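Local structure of T cell receptor mu chain (Monodelphis domestica, 7L15) at the interface of chains A and B. The protein pairs with a gamma chain to form the marsupial gamma mu T cell receptor, whose paired variable domains probably contribute to antigen recognition. Residues are numbered along the deposited sequence; one frame, centred on the assembly and turned at random. Chains: chain A, T cell receptor mu chain; chain B, T cell receptor gamma chain.

The interface of chains A and B. Residues chain A 53, 104, 120-121; chain B 38, 45-46.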
# COMPACT_ATOMS: atom_id res chain seq x y z
N TRP A 53 -5.74 -2.96 7.52
CA TRP A 53 -5.00 -3.60 6.43
C TRP A 53 -5.09 -2.68 5.22
O TRP A 53 -6.05 -2.73 4.46
CB TRP A 53 -5.56 -5.00 6.09
CG TRP A 53 -5.30 -6.02 7.14
CD1 TRP A 53 -5.75 -6.01 8.42
CD2 TRP A 53 -4.54 -7.22 6.99
NE1 TRP A 53 -5.32 -7.13 9.09
CE2 TRP A 53 -4.58 -7.89 8.23
CE3 TRP A 53 -3.85 -7.79 5.92
CZ2 TRP A 53 -3.93 -9.09 8.43
CZ3 TRP A 53 -3.21 -8.98 6.12
CH2 TRP A 53 -3.25 -9.63 7.37
N HIS A 104 -10.45 -4.53 9.83
CA HIS A 104 -10.76 -5.88 10.27
C HIS A 104 -10.97 -5.90 11.77
O HIS A 104 -10.18 -5.33 12.53
CB HIS A 104 -9.64 -6.86 9.89
CG HIS A 104 -9.52 -7.09 8.42
ND1 HIS A 104 -10.10 -8.16 7.79
CD2 HIS A 104 -8.89 -6.37 7.46
CE1 HIS A 104 -9.82 -8.11 6.50
NE2 HIS A 104 -9.09 -7.03 6.27
N PHE A 120 -9.49 -13.22 11.91
CA PHE A 120 -10.00 -12.00 11.31
C PHE A 120 -11.32 -12.26 10.59
O PHE A 120 -11.56 -13.35 10.08
CB PHE A 120 -9.00 -11.40 10.31
CG PHE A 120 -7.72 -10.88 10.92
CD1 PHE A 120 -7.65 -9.60 11.44
CD2 PHE A 120 -6.57 -11.65 10.92
CE1 PHE A 120 -6.48 -9.11 11.98
CE2 PHE A 120 -5.38 -11.16 11.45
CZ PHE A 120 -5.35 -9.90 11.98
N GLY A 121 -12.17 -11.24 10.53
CA GLY A 121 -13.31 -11.27 9.64
C GLY A 121 -12.93 -10.78 8.25
O GLY A 121 -11.78 -10.48 7.96
N TYR B 38 0.94 -15.10 8.12
CA TYR B 38 -0.44 -14.88 7.73
C TYR B 38 -0.53 -14.74 6.22
O TYR B 38 0.44 -14.34 5.56
CB TYR B 38 -1.03 -13.61 8.40
CG TYR B 38 -1.32 -13.77 9.89
CD1 TYR B 38 -0.31 -13.69 10.84
CD2 TYR B 38 -2.62 -13.95 10.34
CE1 TYR B 38 -0.57 -13.82 12.20
CE2 TYR B 38 -2.90 -14.08 11.69
CZ TYR B 38 -1.88 -14.02 12.61
OH TYR B 38 -2.17 -14.15 13.95
N ALA B 45 -11.04 -13.64 4.40
CA ALA B 45 -10.46 -13.18 5.65
C ALA B 45 -8.98 -13.53 5.68
O ALA B 45 -8.61 -14.67 5.38
CB ALA B 45 -11.15 -13.82 6.85
N PRO B 46 -8.10 -12.59 6.04
CA PRO B 46 -6.71 -12.97 6.29
C PRO B 46 -6.66 -14.02 7.38
O PRO B 46 -7.51 -14.05 8.28
CB PRO B 46 -6.03 -11.66 6.72
CG PRO B 46 -7.15 -10.68 6.95
CD PRO B 46 -8.35 -11.15 6.17
O HOH W 1 -8.59 -15.30 10.42
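B:Ala45 and B:Pro46, both in a polyproline-like conformation in the loop leading into strand 47-53 of the gamma chain, lie against the end of mu-chain strand 117-120, at A:Phe120, and the loop that A:Gly121 begins. This is the V-domain pairing of the immunoglobulin fold, in which the proline of the gamma chain packs against framework residues of its mu partner; A:Phe120 and A:Gly121 open the Phe-Gly-X-Gly motif of the J segment. B:Pro46, whose ring enters a pocket walled by three aromatic side chains, has 76 Å² of its surface hidden by the mu chain, more than any other residue of the patch. Its CB sits over the six-membered ring of A:Trp53 as a CH-pi contact, 3.5 Å from CH2 of the indole. On another flank, its CD meets CE1 of the A:His104 imidazole at 3.4 Å, while CG lies above the same ring, offset toward its rim. Within the mu chain, A:His104 ND1 donates to the backbone O of A:Gly121 at 2.9 Å. That oxygen lies in the imidazole plane, although the donor stands well above the carbonyl plane, and the bond should help to hold the rotation of the ring that faces the proline. In A:Phe120, chi1 of -67° places CG beside the backbone N and sends the phenyl across B:Pro46 at about a right angle, its CB 3.9 Å from the proline CG. Farther out, the phenyl ring takes CZ2 of A:Trp53 over one face and CE2 of B:Tyr38 in plane at its edge, the latter 3.8 Å from the phenyl CE2. B:Ala45 turns its methyl toward the backbone O of A:Phe120, 3.3 Å from CB, and also toward that of A:Gly121. A water links the two backbones, 2.7 Å from A:Phe120 N in a nearly straight bond and equally near the carbonyl O of B:Pro46.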